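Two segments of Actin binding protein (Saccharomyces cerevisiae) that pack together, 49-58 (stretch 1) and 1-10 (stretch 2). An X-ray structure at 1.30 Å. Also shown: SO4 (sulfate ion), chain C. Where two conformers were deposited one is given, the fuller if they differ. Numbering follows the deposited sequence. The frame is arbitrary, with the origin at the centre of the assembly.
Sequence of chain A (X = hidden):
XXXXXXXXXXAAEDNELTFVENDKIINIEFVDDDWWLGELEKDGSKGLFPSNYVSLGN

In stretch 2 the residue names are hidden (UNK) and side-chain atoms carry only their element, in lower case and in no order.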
ATOM      1  N   PHE A  49       2.400  -4.610  -1.310  1.00  6.38           N
ATOM      2  CA  PHE A  49       3.305  -3.644  -0.732  1.00  6.72           C
ATOM      3  C   PHE A  49       3.727  -4.156   0.628  1.00  7.43           C
ATOM      4  O   PHE A  49       2.983  -4.934   1.251  1.00  6.71           O
ATOM      5  CB  PHE A  49       2.659  -2.261  -0.623  1.00  7.78           C
ATOM      6  CG  PHE A  49       1.459  -2.213   0.272  1.00  7.66           C
ATOM      7  CD1 PHE A  49       0.202  -2.592  -0.167  1.00  7.79           C
ATOM      8  CD2 PHE A  49       1.592  -1.851   1.592  1.00  7.61           C
ATOM      9  CE1 PHE A  49      -0.881  -2.572   0.693  1.00  7.15           C
ATOM     10  CE2 PHE A  49       0.514  -1.837   2.437  1.00  8.02           C
ATOM     11  CZ  PHE A  49      -0.722  -2.196   1.998  1.00  8.19           C
ATOM     12  N   PRO A  50       4.909  -3.757   1.101  1.00  7.71           N
ATOM     13  CA  PRO A  50       5.372  -4.231   2.406  1.00  8.12           C
ATOM     14  C   PRO A  50       4.603  -3.509   3.488  1.00  8.70           C
ATOM     15  O   PRO A  50       4.453  -2.294   3.495  1.00  8.35           O
ATOM     16  CB  PRO A  50       6.869  -3.864   2.407  1.00  9.53           C
ATOM     17  CG  PRO A  50       7.193  -3.463   1.019  1.00 10.13           C
ATOM     18  CD  PRO A  50       5.921  -2.904   0.448  1.00  8.96           C
ATOM     19  N   SER A  51       4.066  -4.280   4.427  1.00  8.66           N
ATOM     20  CA  SER A  51       3.158  -3.726   5.420  1.00  8.95           C
ATOM     21  C   SER A  51       3.770  -2.631   6.287  1.00  8.50           C
ATOM     22  O   SER A  51       3.065  -1.719   6.729  1.00  8.47           O
ATOM     23  CB  SER A  51       2.634  -4.851   6.295  1.00  9.51           C
ATOM     24  OG  SER A  51       3.680  -5.373   7.069  1.00 12.44           O
ATOM     25  N   ASN A  52       5.076  -2.681   6.532  1.00  8.47           N
ATOM     26  CA  ASN A  52       5.686  -1.686   7.394  1.00  9.25           C
ATOM     27  C   ASN A  52       5.780  -0.289   6.750  1.00  9.34           C
ATOM     28  O   ASN A  52       6.167   0.674   7.395  1.00 10.23           O
ATOM     29  CB  ASN A  52       7.074  -2.177   7.910  1.00  9.63           C
ATOM     30  CG  ASN A  52       6.993  -3.551   8.700  0.60 10.51           C
ATOM     31  OD1 ASN A  52       7.042  -3.561   9.910  0.60 12.92           O
ATOM     32  ND2 ASN A  52       6.860  -4.680   7.988  0.75 10.04           N
ATOM     33  N   TYR A  53       5.418  -0.141   5.478  1.00  7.90           N
ATOM     34  CA  TYR A  53       5.442   1.178   4.852  1.00  8.24           C
ATOM     35  C   TYR A  53       4.190   2.011   5.139  1.00  7.92           C
ATOM     36  O   TYR A  53       4.154   3.168   4.747  1.00  8.24           O
ATOM     37  CB  TYR A  53       5.668   1.098   3.333  1.00  7.92           C
ATOM     38  CG  TYR A  53       7.100   0.865   2.969  1.00  7.65           C
ATOM     39  CD1 TYR A  53       7.716  -0.361   3.203  1.00  8.77           C
ATOM     40  CD2 TYR A  53       7.850   1.859   2.401  1.00  7.71           C
ATOM     41  CE1 TYR A  53       9.040  -0.567   2.885  1.00  8.37           C
ATOM     42  CE2 TYR A  53       9.172   1.659   2.078  1.00  8.31           C
ATOM     43  CZ  TYR A  53       9.763   0.443   2.327  1.00  7.79           C
ATOM     44  OH  TYR A  53      11.098   0.270   2.011  1.00 10.79           O
ATOM     45  N   VAL A  54       3.176   1.438   5.776  1.00  7.85           N
ATOM     46  CA  VAL A  54       1.922   2.152   6.020  1.00  7.63           C
ATOM     47  C   VAL A  54       1.491   2.052   7.470  1.00  7.24           C
ATOM     48  O   VAL A  54       1.939   1.183   8.217  1.00  9.57           O
ATOM     49  CB  VAL A  54       0.754   1.622   5.118  1.00  7.95           C
ATOM     50  CG1 VAL A  54       1.176   1.523   3.656  1.00  8.53           C
ATOM     51  CG2 VAL A  54       0.263   0.289   5.603  1.00  8.27           C
ATOM     52  N   SER A  55       0.592   2.939   7.857  1.00  7.37           N
ATOM     53  CA  SER A  55      -0.041   2.934   9.159  1.00  8.49           C
ATOM     54  C   SER A  55      -1.558   3.009   8.964  1.00  8.23           C
ATOM     55  O   SER A  55      -2.007   3.873   8.240  1.00  7.67           O
ATOM     56  CB  SER A  55       0.450   4.135   9.942  1.00 10.31           C
ATOM     57  OG  SER A  55      -0.279   4.262  11.129  1.00 14.25           O
ATOM     58  N   LEU A  56      -2.345   2.113   9.555  1.00  8.32           N
ATOM     59  CA  LEU A  56      -3.799   2.133   9.325  1.00  9.16           C
ATOM     60  C   LEU A  56      -4.400   3.472   9.744  1.00 10.69           C
ATOM     61  O   LEU A  56      -3.987   4.092  10.726  1.00 11.01           O
ATOM     62  CB  LEU A  56      -4.513   0.991  10.032  1.00  9.96           C
ATOM     63  CG  LEU A  56      -4.035  -0.404   9.669  1.00 10.22           C
ATOM     64  CD1 LEU A  56      -5.005  -1.423  10.259  1.00 12.53           C
ATOM     65  CD2 LEU A  56      -3.928  -0.633   8.192  1.00 11.19           C
ATOM     66  N   GLY A  57      -5.367   3.932   8.959  1.00 12.28           N
ATOM     67  CA  GLY A  57      -6.068   5.175   9.255  1.00 14.81           C
ATOM     68  C   GLY A  57      -5.231   6.411   9.014  1.00 16.96           C
ATOM     69  O   GLY A  57      -4.189   6.354   8.334  1.00 16.27           O
ATOM     70  N   ASN A  58      -5.705   7.536   9.565  1.00 20.05           N
ATOM     71  CA  ASN A  58      -5.075   8.842   9.391  1.00 22.79           C
ATOM     72  C   ASN A  58      -3.917   9.034  10.358  1.00 23.86           C
ATOM     73  O   ASN A  58      -3.996   8.634  11.528  1.00 25.59           O
ATOM     74  CB  ASN A  58      -6.120   9.981   9.519  1.00 23.74           C
ATOM     75  CG  ASN A  58      -6.272  10.784   8.240  0.50 24.94           C
ATOM     76  OD1 ASN A  58      -5.336  10.956   7.466  0.50 26.81           O
ATOM     77  ND2 ASN A  58      -7.483  11.283   8.015  0.60 27.02           N
ATOM     78  N   UNK A   1      -9.717  -2.226   5.919  1.00  7.60           N
ATOM     79  CA  UNK A   1      -9.362  -0.864   6.354  1.00  6.77           C
ATOM     80  C   UNK A   1      -8.529  -0.190   5.284  1.00  6.52           C
ATOM     81  O   UNK A   1      -8.149  -0.793   4.278  1.00  7.37           O
ATOM     82  c   UNK A   1      -8.523  -1.131   7.616  1.00  7.51           C
ATOM     83  c   UNK A   1      -8.737  -3.185   6.460  1.00  8.54           C
ATOM     84  c   UNK A   1      -7.788  -2.362   7.303  1.00  8.99           C
ATOM     85  N   UNK A   2      -8.301   1.094   5.465  1.00  5.45           N
ATOM     86  CA  UNK A   2      -7.356   1.864   4.672  1.00  5.54           C
ATOM     87  C   UNK A   2      -6.201   2.335   5.558  1.00  6.09           C
ATOM     88  O   UNK A   2      -6.266   2.291   6.776  1.00  6.97           O
ATOM     89  c   UNK A   2      -9.166   5.895   6.140  1.00  6.84           C
ATOM     90  c   UNK A   2      -6.899   5.827   5.347  1.00  8.59           C
ATOM     91  c   UNK A   2      -8.942   7.093   6.822  1.00  9.24           C
ATOM     92  n   UNK A   2     -10.290   5.133   6.042  1.00  7.35           N
ATOM     93  c   UNK A   2      -8.725   4.048   4.872  1.00  6.31           C
ATOM     94  c   UNK A   2      -7.709   7.630   6.739  1.00  9.84           C
ATOM     95  c   UNK A   2      -6.693   7.015   6.012  1.00  9.94           C
ATOM     96  c   UNK A   2      -8.155   5.232   5.422  1.00  6.55           C
ATOM     97  c   UNK A   2     -10.027   4.035   5.270  1.00  6.86           C
ATOM     98  c   UNK A   2      -8.043   3.038   3.972  1.00  6.37           C
ATOM     99  N   UNK A   3      -5.140   2.778   4.912  1.00  5.71           N
ATOM    100  CA  UNK A   3      -3.936   3.197   5.588  1.00  5.63           C
ATOM    101  C   UNK A   3      -3.291   4.379   4.894  1.00  5.99           C
ATOM    102  O   UNK A   3      -3.585   4.682   3.736  1.00  5.88           O
ATOM    103  c   UNK A   3      -2.948   2.028   5.618  1.00  6.57           C
ATOM    104  N   UNK A   4      -2.389   5.031   5.608  1.00  6.66           N
ATOM    105  CA  UNK A   4      -1.615   6.154   5.093  1.00  7.41           C
ATOM    106  C   UNK A   4      -0.158   5.719   4.992  1.00  6.54           C
ATOM    107  O   UNK A   4       0.388   5.132   5.924  1.00  7.81           O
ATOM    108  c   UNK A   4      -1.719   7.366   6.033  1.00  7.96           C
ATOM    109  o   UNK A   4      -3.103   7.703   6.194  1.00 10.52           O
ATOM    110  c   UNK A   4      -1.037   8.575   5.434  1.00  9.93           C
ATOM    111  N   UNK A   5       0.454   5.955   3.842  1.00  6.35           N
ATOM    112  CA  UNK A   5       1.856   5.626   3.666  1.00  6.50           C
ATOM    113  C   UNK A   5       2.720   6.481   4.570  1.00  6.95           C
ATOM    114  O   UNK A   5       2.603   7.711   4.617  1.00  7.64           O
ATOM    115  c   UNK A   5       2.253   5.863   2.217  1.00  6.35           C
ATOM    116  N   UNK A   6       3.613   5.816   5.288  1.00  6.90           N
ATOM    117  CA  UNK A   6       4.559   6.521   6.150  1.00  9.36           C
ATOM    118  C   UNK A   6       5.842   6.865   5.409  1.00  8.63           C
ATOM    119  O   UNK A   6       6.533   7.811   5.798  1.00  8.82           O
ATOM    120  o   UNK A   6       4.678   7.277   9.529  0.50 17.78           O
ATOM    121  c   UNK A   6       3.665   6.567   9.304  0.60 15.91           C
ATOM    122  o   UNK A   6       2.570   6.742   9.878  0.60 18.77           O
ATOM    123  c   UNK A   6       3.783   5.423   8.314  0.50 13.59           C
ATOM    124  c   UNK A   6       4.913   5.631   7.326  1.00 11.24           C
ATOM    125  N   UNK A   7       6.164   6.105   4.362  1.00  7.65           N
ATOM    126  CA  UNK A   7       7.396   6.285   3.599  1.00  8.15           C
ATOM    127  C   UNK A   7       7.055   6.015   2.153  1.00  8.74           C
ATOM    128  O   UNK A   7       6.131   5.251   1.874  1.00  8.04           O
ATOM    129  o   UNK A   7       9.604   5.876   9.594  1.00 17.13           O
ATOM    130  c   UNK A   7       8.492   5.302   4.060  1.00  8.97           C
ATOM    131  c   UNK A   7       9.303   5.704   8.249  1.00 12.64           C
ATOM    132  c   UNK A   7       9.473   6.483   6.020  1.00  9.87           C
ATOM    133  c   UNK A   7       8.594   4.592   7.816  1.00 13.14           C
ATOM    134  c   UNK A   7       9.760   6.632   7.366  1.00 12.42           C
ATOM    135  c   UNK A   7       8.330   4.443   6.443  1.00 12.42           C
ATOM    136  c   UNK A   7       8.789   5.391   5.535  1.00  9.43           C
ATOM    137  N   UNK A   8       7.822   6.572   1.235  1.00  8.75           N
ATOM    138  CA  UNK A   8       7.685   6.259  -0.176  1.00  8.45           C
ATOM    139  C   UNK A   8       8.024   4.785  -0.390  1.00  7.62           C
ATOM    140  O   UNK A   8       8.957   4.277   0.250  1.00  8.35           O
ATOM    141  o   UNK A   8       7.560   9.089  -0.477  1.00 12.28           O
ATOM    142  o   UNK A   8       9.319   9.215  -1.731  1.00 15.32           O
ATOM    143  c   UNK A   8       8.688   7.043  -1.049  1.00  9.70           C
ATOM    144  c   UNK A   8       8.495   8.532  -1.079  1.00 12.30           C
ATOM    145  N   UNK A   9       7.321   4.115  -1.295  1.00  7.35           N
ATOM    146  CA  UNK A   9       7.647   2.741  -1.668  1.00  6.98           C
ATOM    147  C   UNK A   9       7.703   2.673  -3.171  1.00  6.67           C
ATOM    148  O   UNK A   9       6.757   3.079  -3.858  1.00  6.90           O
ATOM    149  c   UNK A   9       7.975  -2.125  -2.547  1.00  8.92           C
ATOM    150  c   UNK A   9       8.167  -0.296  -1.059  1.00  8.45           C
ATOM    151  c   UNK A   9       6.644   1.694  -1.157  1.00  6.90           C
ATOM    152  c   UNK A   9       8.630  -1.500  -1.511  1.00  9.18           C
ATOM    153  o   UNK A   9       8.487  -3.336  -2.989  1.00 10.47           O
ATOM    154  c   UNK A   9       6.428  -0.329  -2.662  1.00  8.49           C
ATOM    155  c   UNK A   9       7.059   0.317  -1.615  1.00  7.63           C
ATOM    156  c   UNK A   9       6.879  -1.557  -3.113  1.00  8.78           C
ATOM    157  N   UNK A  10       8.831   2.196  -3.667  1.00  6.88           N
ATOM    158  CA  UNK A  10       9.018   2.013  -5.095  1.00  7.22           C
ATOM    159  C   UNK A  10       8.843   0.557  -5.477  1.00  7.29           C
ATOM    160  O   UNK A  10       9.562  -0.309  -4.962  1.00  7.50           O
ATOM    161  o   UNK A  10       9.692   4.695  -5.584  1.00 11.12           O
ATOM    162  c   UNK A  10      10.648   3.927  -5.432  1.00 10.94           C
ATOM    163  o   UNK A  10      11.790   4.408  -5.277  1.00 16.04           O
ATOM    164  c   UNK A  10      10.428   2.436  -5.497  1.00  8.18           C
TER
HETATM  165  S   SO4 C 401       1.978   2.091  13.121  0.70 23.01           S
HETATM  166  O1  SO4 C 401       3.154   2.881  12.785  0.70 24.17           O
HETATM  167  O2  SO4 C 401       0.838   2.974  13.349  0.70 23.82           O
HETATM  168  O3  SO4 C 401       1.686   1.204  12.008  0.70 21.12           O
HETATM  169  O4  SO4 C 401       2.242   1.289  14.329  0.70 22.59           O

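Position 1 has three side-chain carbons that close a ring onto the backbone N. One of them lies 4.2 Å from Leu 56 CD1. Only proline has this ring, so this is Pro 1.

Position 2 carries one carbon, then fused five- and six-membered rings holding eight carbons and one nitrogen. Its CA-to-CB bond points away from stretch 1, but the rings come back over Gly 57. An indole means Trp 2. Gly 57 CA sits 3.9 Å from the centroid of the Trp 2 six-membered ring, over its face, in a CH-pi contact. The backbone also bonds here, Gly 57 N to Trp 2 O at 2.9 Å.

Position 3 has a single carbon, 3.7 Å from Val 54 CG2 and 3.8 Å from Leu 56 CD2. This is Ala 3. Its CB is also 3.3 Å from Ser 55 O.

Position 4 has one carbon carrying an oxygen and a carbon. The oxygen is 2.8 Å from Gly 57 O. The branch with a hydroxyl is Thr 4, which donates to Gly 57 O. Its backbone pairs with Ser 55 in both directions, Thr 4 N to Ser 55 O and Ser 55 N to Thr 4 O, each 2.9 Å.

Position 5 again has one carbon, on the same sheet face as Val 54. It is Ala 5. Its CA lies 3.5 Å from Tyr 53 O.

Position 6 has three carbons, the third carrying two oxygens. One oxygen is 3.4 Å from Ser 55 CB. This is Glu 6. Its N donates to Tyr 53 O at 2.8 Å.

Position 7 has one carbon, then a six-carbon ring bearing an oxygen. Its CB is 3.9 Å from Tyr 53 CD2. It is Tyr 7.

Position 8 has two carbons, the second with two oxygens. Its CA-to-CB bond points away from stretch 1. This is Asp 8. Its backbone O meets Tyr 53 CE2 at 3.2 Å, near the ring plane.

Position 9 has one carbon, then a six-carbon ring bearing an oxygen. Pro 50 CD lies 3.6 Å from the ring centroid, over the face. The ring edge points toward the face of Tyr 53. This is Tyr 9.

Position 10 has two carbons, the second with two oxygens, and does not touch stretch 1. This is Asp 10.

The contact is a short antiparallel strand pair with aromatic packing beyond each end. Backbone hydrogen bonds set the register. Trp 2 covers Gly 57, while Tyr 9 packs against Pro 50 and Tyr 53.

Stretch 2 (1-10) PWATAEYDYD
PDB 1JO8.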